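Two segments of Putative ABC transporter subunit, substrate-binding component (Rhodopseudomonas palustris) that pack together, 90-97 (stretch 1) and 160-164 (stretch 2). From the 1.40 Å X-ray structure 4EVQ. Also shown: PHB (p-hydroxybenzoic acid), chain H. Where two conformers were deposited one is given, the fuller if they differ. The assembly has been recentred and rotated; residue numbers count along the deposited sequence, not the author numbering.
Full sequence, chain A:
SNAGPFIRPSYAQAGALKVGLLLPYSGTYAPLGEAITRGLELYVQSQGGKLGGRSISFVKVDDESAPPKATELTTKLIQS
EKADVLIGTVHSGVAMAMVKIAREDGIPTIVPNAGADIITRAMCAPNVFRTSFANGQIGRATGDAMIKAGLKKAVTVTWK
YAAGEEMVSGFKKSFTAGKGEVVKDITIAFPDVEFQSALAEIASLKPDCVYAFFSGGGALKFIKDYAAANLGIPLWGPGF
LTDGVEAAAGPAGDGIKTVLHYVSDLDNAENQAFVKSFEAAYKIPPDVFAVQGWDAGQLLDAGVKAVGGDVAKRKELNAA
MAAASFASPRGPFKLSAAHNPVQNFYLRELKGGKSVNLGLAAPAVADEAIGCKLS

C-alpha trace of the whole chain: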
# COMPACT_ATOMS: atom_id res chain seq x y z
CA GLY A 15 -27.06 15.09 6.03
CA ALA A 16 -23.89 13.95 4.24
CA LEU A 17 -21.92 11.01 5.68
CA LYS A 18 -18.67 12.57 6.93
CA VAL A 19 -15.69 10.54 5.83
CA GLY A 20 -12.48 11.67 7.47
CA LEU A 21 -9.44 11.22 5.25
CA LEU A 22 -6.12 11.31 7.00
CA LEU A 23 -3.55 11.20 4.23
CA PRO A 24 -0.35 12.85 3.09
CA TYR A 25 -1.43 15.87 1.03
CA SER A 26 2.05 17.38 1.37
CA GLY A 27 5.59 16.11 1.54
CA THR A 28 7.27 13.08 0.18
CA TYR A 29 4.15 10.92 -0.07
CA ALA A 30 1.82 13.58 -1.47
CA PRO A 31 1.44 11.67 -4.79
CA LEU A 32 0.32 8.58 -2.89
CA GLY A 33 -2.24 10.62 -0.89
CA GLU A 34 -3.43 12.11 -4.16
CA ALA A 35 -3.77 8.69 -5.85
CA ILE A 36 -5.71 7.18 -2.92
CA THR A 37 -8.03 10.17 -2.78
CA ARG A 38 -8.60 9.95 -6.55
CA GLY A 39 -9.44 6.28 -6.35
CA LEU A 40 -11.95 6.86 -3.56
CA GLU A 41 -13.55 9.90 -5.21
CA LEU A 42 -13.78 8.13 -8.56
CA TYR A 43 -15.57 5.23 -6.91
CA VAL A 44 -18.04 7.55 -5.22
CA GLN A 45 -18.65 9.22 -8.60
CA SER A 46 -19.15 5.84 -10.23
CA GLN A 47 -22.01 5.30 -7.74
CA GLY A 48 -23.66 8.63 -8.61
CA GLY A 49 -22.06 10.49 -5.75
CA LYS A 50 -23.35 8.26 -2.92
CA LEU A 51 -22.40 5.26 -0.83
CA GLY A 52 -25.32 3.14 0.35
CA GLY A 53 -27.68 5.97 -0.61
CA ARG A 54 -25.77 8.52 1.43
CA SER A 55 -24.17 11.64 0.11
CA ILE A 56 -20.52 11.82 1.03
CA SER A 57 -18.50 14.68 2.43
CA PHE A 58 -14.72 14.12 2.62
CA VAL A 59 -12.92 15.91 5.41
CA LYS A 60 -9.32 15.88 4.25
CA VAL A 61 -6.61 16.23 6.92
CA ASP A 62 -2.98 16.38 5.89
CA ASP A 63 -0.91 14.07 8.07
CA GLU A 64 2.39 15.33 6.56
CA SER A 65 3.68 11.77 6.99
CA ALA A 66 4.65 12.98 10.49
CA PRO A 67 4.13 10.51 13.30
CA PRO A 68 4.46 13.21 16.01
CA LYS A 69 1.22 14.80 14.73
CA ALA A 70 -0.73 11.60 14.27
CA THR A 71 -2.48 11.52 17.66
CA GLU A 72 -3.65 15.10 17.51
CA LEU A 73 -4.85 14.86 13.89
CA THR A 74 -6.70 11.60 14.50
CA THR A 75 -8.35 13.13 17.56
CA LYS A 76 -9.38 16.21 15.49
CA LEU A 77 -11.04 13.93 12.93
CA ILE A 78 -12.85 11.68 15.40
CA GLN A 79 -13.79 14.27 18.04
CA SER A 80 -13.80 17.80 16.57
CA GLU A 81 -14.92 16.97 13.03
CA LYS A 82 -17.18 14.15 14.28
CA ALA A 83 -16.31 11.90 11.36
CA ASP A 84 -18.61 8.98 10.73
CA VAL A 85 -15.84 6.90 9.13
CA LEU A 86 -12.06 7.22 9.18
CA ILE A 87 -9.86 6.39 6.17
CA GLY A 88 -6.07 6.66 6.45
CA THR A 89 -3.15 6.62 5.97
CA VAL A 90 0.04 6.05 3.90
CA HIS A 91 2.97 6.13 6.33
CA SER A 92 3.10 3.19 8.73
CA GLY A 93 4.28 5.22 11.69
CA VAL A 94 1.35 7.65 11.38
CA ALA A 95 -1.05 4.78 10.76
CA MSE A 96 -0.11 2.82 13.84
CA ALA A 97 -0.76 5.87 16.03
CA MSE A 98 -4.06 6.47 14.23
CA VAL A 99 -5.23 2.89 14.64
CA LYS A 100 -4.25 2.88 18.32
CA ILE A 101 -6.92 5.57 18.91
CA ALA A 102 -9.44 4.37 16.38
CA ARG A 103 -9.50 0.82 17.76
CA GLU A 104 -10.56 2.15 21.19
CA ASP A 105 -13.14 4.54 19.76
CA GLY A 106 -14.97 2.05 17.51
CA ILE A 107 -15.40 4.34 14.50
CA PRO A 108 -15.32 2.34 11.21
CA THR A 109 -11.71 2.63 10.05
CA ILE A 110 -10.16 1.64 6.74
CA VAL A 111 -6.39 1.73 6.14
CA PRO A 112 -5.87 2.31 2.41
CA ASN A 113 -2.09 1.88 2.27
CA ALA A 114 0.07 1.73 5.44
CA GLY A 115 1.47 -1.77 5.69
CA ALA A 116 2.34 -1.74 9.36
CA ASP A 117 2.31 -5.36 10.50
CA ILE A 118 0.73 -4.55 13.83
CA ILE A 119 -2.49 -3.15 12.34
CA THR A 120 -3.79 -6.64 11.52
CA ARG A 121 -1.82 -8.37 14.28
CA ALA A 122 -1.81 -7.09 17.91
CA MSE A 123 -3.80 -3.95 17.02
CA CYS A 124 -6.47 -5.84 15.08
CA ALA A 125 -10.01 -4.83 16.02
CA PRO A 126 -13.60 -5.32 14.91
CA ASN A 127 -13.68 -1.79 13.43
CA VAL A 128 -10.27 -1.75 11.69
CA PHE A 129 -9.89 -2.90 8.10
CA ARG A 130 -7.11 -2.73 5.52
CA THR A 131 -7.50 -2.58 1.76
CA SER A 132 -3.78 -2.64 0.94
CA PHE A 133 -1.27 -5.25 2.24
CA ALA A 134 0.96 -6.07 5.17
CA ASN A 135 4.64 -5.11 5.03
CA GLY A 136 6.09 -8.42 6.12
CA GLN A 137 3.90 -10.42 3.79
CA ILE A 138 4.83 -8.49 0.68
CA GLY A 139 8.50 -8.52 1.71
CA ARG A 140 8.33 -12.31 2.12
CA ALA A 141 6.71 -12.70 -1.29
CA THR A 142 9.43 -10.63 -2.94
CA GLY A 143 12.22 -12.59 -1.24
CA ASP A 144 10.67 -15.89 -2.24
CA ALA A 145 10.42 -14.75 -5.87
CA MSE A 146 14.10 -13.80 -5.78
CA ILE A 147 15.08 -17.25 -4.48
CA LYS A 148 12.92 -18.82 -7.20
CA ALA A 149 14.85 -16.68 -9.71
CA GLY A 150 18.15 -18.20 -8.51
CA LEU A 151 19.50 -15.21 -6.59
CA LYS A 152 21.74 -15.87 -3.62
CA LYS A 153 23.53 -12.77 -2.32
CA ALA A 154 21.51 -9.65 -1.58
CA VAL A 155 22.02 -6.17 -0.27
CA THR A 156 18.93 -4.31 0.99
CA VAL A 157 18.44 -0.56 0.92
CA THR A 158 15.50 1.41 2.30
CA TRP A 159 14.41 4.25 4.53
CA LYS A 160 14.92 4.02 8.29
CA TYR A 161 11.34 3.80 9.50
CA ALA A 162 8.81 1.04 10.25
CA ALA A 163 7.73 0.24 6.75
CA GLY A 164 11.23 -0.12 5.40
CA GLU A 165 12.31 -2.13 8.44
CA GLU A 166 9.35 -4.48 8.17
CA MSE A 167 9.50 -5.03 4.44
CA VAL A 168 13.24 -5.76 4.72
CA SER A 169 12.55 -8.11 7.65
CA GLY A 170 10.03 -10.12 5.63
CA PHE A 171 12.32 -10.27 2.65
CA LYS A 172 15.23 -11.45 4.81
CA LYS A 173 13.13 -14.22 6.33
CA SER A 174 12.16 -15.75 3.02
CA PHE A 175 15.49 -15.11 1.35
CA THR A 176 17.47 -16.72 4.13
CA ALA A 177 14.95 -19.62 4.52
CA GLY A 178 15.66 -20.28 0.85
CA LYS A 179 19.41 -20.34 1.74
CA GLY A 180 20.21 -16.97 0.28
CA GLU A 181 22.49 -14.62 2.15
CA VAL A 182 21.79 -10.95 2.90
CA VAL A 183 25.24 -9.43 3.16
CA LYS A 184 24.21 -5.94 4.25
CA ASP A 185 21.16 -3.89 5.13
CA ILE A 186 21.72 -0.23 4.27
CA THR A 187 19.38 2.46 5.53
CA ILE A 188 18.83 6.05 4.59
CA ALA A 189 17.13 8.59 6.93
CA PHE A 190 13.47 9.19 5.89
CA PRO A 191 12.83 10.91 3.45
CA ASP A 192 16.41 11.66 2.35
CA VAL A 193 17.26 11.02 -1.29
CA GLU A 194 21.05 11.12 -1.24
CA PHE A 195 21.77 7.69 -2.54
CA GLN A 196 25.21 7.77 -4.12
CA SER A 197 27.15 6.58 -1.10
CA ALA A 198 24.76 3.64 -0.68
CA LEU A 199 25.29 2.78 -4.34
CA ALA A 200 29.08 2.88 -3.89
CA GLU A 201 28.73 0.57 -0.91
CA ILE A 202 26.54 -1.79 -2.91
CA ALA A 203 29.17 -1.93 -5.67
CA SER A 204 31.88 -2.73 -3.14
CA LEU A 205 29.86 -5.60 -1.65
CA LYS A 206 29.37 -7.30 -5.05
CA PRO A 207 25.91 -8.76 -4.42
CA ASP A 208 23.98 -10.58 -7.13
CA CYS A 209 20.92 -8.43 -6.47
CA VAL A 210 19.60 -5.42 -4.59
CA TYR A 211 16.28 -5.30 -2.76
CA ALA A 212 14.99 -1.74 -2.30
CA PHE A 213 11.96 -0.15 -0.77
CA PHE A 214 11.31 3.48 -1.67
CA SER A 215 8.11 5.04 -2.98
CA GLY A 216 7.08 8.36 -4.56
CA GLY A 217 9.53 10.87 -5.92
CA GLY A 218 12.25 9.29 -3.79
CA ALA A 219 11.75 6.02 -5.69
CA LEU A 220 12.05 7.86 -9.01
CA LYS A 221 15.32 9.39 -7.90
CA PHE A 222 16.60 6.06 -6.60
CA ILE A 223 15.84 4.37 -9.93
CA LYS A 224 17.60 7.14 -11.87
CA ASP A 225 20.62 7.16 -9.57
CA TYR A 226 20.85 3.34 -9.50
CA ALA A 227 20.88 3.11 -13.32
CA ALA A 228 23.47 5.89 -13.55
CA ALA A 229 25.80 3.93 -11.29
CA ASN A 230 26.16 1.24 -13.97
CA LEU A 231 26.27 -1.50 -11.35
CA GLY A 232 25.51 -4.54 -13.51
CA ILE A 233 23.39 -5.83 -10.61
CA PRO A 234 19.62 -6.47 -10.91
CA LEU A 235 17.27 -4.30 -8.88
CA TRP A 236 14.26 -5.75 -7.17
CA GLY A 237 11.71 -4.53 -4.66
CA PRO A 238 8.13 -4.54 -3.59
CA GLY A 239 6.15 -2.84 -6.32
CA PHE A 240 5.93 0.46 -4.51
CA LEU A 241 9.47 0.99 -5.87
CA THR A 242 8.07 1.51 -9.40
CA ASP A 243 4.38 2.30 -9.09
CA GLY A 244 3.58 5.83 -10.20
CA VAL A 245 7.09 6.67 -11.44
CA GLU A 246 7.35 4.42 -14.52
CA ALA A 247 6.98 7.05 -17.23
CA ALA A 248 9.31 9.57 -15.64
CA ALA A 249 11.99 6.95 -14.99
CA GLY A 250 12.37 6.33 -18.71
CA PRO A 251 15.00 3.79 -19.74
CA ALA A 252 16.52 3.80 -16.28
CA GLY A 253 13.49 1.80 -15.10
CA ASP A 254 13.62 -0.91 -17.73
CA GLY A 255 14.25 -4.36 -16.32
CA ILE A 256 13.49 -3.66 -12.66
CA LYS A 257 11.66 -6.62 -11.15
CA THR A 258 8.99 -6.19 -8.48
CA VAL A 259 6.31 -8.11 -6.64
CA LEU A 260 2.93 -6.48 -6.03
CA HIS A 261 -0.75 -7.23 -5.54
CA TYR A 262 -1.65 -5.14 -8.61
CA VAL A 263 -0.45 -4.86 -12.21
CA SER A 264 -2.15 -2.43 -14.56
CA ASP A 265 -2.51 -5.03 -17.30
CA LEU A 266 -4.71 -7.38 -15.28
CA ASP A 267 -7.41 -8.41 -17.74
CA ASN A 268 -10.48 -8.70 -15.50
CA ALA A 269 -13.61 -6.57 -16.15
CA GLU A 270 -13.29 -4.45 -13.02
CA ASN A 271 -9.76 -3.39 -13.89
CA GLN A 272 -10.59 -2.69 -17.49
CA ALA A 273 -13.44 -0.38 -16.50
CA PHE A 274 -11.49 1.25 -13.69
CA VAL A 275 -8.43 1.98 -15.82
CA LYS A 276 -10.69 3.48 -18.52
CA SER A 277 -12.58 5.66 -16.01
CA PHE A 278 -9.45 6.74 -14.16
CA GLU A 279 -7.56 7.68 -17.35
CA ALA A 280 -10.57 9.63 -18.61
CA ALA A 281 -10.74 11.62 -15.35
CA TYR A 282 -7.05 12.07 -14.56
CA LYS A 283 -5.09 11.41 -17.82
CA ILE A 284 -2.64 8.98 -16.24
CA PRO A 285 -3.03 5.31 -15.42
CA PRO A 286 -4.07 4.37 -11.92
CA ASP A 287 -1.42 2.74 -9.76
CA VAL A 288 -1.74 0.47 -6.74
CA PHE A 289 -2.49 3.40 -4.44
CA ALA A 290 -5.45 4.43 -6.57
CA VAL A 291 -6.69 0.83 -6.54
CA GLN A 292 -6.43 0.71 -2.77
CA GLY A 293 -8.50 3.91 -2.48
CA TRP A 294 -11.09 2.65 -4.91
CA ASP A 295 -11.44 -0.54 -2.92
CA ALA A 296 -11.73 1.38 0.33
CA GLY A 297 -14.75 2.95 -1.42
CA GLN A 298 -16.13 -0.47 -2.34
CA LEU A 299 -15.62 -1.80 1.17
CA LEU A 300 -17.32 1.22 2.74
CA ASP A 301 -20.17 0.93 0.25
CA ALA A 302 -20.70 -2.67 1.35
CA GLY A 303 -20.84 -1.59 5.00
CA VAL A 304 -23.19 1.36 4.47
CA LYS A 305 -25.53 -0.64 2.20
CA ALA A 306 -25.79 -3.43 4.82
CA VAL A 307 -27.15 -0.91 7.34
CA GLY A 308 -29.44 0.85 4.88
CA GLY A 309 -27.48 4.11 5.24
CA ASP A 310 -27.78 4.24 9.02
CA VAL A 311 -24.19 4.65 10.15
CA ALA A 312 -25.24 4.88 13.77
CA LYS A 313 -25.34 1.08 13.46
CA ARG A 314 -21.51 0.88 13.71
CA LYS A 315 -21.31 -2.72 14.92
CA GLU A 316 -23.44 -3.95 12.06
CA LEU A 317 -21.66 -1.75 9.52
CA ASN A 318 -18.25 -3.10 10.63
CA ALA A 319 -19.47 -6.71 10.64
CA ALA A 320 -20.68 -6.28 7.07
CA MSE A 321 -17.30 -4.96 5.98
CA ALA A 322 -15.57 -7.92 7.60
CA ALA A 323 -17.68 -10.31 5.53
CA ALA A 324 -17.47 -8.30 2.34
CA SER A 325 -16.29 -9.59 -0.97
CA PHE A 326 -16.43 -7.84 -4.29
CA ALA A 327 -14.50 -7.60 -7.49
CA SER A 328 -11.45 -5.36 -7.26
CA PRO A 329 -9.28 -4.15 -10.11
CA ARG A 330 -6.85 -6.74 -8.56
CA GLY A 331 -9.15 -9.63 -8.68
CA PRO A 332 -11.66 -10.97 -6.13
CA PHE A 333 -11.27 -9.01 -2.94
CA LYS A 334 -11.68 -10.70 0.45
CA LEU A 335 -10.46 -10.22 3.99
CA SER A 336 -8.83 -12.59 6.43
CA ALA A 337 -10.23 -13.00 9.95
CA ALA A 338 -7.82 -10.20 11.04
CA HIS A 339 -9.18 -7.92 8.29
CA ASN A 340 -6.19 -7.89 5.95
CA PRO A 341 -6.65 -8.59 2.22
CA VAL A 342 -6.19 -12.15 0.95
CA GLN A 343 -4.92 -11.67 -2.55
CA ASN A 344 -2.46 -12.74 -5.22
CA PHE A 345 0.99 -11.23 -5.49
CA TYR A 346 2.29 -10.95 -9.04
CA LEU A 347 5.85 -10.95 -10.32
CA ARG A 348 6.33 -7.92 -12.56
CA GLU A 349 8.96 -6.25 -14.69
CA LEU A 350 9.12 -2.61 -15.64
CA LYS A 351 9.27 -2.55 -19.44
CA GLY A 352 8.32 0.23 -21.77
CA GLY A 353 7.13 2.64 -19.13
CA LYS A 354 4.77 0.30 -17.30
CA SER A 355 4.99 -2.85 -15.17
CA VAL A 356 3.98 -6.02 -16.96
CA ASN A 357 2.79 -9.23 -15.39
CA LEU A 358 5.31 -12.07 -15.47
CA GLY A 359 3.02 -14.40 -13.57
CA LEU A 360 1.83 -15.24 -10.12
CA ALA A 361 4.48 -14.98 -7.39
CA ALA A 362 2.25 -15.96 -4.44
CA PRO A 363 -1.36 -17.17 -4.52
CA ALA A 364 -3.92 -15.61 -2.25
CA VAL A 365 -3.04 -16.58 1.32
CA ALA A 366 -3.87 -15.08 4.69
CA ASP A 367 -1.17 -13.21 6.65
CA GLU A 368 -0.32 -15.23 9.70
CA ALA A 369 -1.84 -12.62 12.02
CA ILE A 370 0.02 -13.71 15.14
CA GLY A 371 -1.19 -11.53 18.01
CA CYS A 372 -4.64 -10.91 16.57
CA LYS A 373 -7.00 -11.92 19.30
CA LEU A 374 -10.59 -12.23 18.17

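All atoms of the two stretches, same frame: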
# COMPACT_ATOMS: atom_id res chain seq x y z
N VAL A 90 -1.07 6.62 4.67
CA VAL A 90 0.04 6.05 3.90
C VAL A 90 1.21 5.57 4.70
O VAL A 90 1.63 4.43 4.54
CB VAL A 90 0.52 7.09 2.85
CG1 VAL A 90 1.83 6.67 2.17
CG2 VAL A 90 -0.57 7.31 1.78
N HIS A 91 1.74 6.41 5.57
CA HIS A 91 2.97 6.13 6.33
C HIS A 91 2.67 5.26 7.55
O HIS A 91 1.78 5.58 8.33
CB HIS A 91 3.57 7.49 6.72
CG HIS A 91 4.88 7.45 7.44
ND1 HIS A 91 5.02 7.02 8.75
CD2 HIS A 91 6.10 7.92 7.08
CE1 HIS A 91 6.27 7.20 9.14
NE2 HIS A 91 6.95 7.72 8.13
N SER A 92 3.38 4.15 7.68
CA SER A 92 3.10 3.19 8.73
C SER A 92 3.23 3.73 10.13
O SER A 92 2.51 3.30 11.01
CB SER A 92 4.03 1.98 8.62
OG SER A 92 3.60 1.05 7.66
N GLY A 93 4.16 4.64 10.36
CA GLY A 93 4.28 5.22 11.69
C GLY A 93 3.07 6.09 12.05
O GLY A 93 2.58 6.01 13.19
N VAL A 94 2.59 6.90 11.12
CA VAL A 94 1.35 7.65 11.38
C VAL A 94 0.19 6.69 11.57
O VAL A 94 -0.61 6.86 12.49
CB VAL A 94 1.04 8.60 10.20
CG1 VAL A 94 -0.27 9.39 10.40
CG2 VAL A 94 2.18 9.54 9.95
N ALA A 95 0.07 5.70 10.70
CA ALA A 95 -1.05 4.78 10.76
C ALA A 95 -1.13 4.01 12.04
O ALA A 95 -2.25 3.79 12.56
CB ALA A 95 -1.01 3.83 9.59
N MSE A 96 -0.01 3.60 12.61
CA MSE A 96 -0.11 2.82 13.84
C MSE A 96 -0.61 3.69 15.00
O MSE A 96 -1.36 3.23 15.88
CB MSE A 96 1.21 2.10 14.16
CG MSE A 96 2.33 2.98 14.51
SE MSE A 96 3.90 1.86 14.86
CE MSE A 96 4.29 1.21 13.10
N ALA A 97 -0.25 4.96 15.00
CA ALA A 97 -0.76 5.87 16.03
C ALA A 97 -2.23 6.14 15.81
O ALA A 97 -3.01 6.26 16.78
CB ALA A 97 0.06 7.15 15.97
N LYS A 160 14.88 4.41 6.90
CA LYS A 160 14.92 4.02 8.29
C LYS A 160 13.61 4.43 9.01
O LYS A 160 13.54 5.40 9.75
CB LYS A 160 16.15 4.59 8.97
CG LYS A 160 16.39 3.98 10.37
CD LYS A 160 17.71 4.32 11.00
CE LYS A 160 17.74 3.74 12.41
NZ LYS A 160 16.78 4.39 13.35
N TYR A 161 12.57 3.67 8.75
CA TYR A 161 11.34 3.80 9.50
C TYR A 161 10.62 2.45 9.40
O TYR A 161 11.05 1.58 8.66
CB TYR A 161 10.47 5.00 9.09
CG TYR A 161 9.56 4.79 7.89
CD1 TYR A 161 10.07 4.84 6.62
CD2 TYR A 161 8.18 4.61 8.02
CE1 TYR A 161 9.25 4.71 5.51
CE2 TYR A 161 7.37 4.48 6.94
CZ TYR A 161 7.90 4.53 5.68
OH TYR A 161 7.09 4.41 4.58
N ALA A 162 9.48 2.34 10.08
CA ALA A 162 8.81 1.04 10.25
C ALA A 162 8.57 0.29 8.97
O ALA A 162 8.74 -0.91 8.93
CB ALA A 162 7.50 1.20 11.04
N ALA A 163 8.10 0.96 7.93
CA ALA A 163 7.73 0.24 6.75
C ALA A 163 8.94 -0.36 6.08
O ALA A 163 8.89 -1.51 5.61
CB ALA A 163 6.93 1.08 5.77
N GLY A 164 10.01 0.41 5.99
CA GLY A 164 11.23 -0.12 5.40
C GLY A 164 11.77 -1.26 6.24
O GLY A 164 12.14 -2.32 5.71
C1' PHB H . 4.19 2.62 4.61
O1' PHB H . 4.77 3.48 5.32
O2' PHB H . 3.49 1.66 5.11
C1 PHB H . 4.25 2.66 3.13
C2 PHB H . 4.51 3.87 2.49
C3 PHB H . 4.59 3.91 1.11
C4 PHB H . 4.43 2.77 0.39
C5 PHB H . 4.16 1.56 1.01
C6 PHB H . 4.08 1.53 2.37
O4 PHB H . 4.51 2.79 -0.95

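The two stretches meet where each stretch turns from a loop into a helix: stretch 1 enters its helix at Ser92, stretch 2 at Ala162, and both helices continue beyond the residues considered here. The backbones come closest at Ser92 and Ala163, whose CA atoms are 5.8 Å apart. No hydrogen bond crosses directly from one stretch to the other. The 214 Å² of surface buried between them comes mainly from a ring stack and contacts of Ser92 and Met96 with the two alanines, while Ser92 and Tyr161 direct hydrogen bonds to the bound p-hydroxybenzoic acid.

Val90 makes no contact with stretch 2, but its carbonyl O lies 3.1 Å from the carboxylate carbon C1' of PHB. His91 follows as the N-cap residue. Its CA-to-CB bond points sideways, yet with chi1 in the t well the imidazole reaches Tyr161 and forms an offset stack, with centroids 4.2 Å apart and planes inclined by 22°. In the closest approach, His91 NE2 lies 3.3 Å from Tyr161 CD2. The other ring nitrogen serves the helix start: His91 ND1 accepts weak capping bonds from Gly93 N at 3.0 Å and Val94 N at 3.4 Å, so the same ring caps its own helix and stacks on the neighbouring stretch.

Ser92 points toward stretch 2, and its contacts there are van der Waals in character: Ser92 CB is 4.3 Å from Ala162 CB, and Ser92 OG is 3.8 Å from Ala163 CB. Its two donors, N and OG, are spent on the ligand. Ser92 N donates to PHB O1' at 2.8 Å and Ser92 OG donates to PHB O2' at 2.6 Å, so that one residue engages both carboxylate oxygens. From stretch 2, Tyr161 OH donates to PHB O1' at 2.6 Å. This oxygen therefore receives a hydrogen bond from each stretch and bridges them, in keeping with a substrate-binding component.

Gly93 has no side chain, and a CB here would come within 3.0 Å of His91 CE1, too close to the ring that caps the helix. Val94 and Ala95 lie out of reach of stretch 2. The helix is under way by this point, with Ala95 N bonded to His91 O at 2.9 Å and Met96 N to Ser92 O at 3.0 Å.

One turn after Ser92, the selenomethionine Met96 again faces stretch 2. Its terminal methyl CE rests 3.8 Å from Ala162 CB, an apolar contact that extends the packing begun by Ser92 against the same methyl group. Ala97 lies beyond the contact.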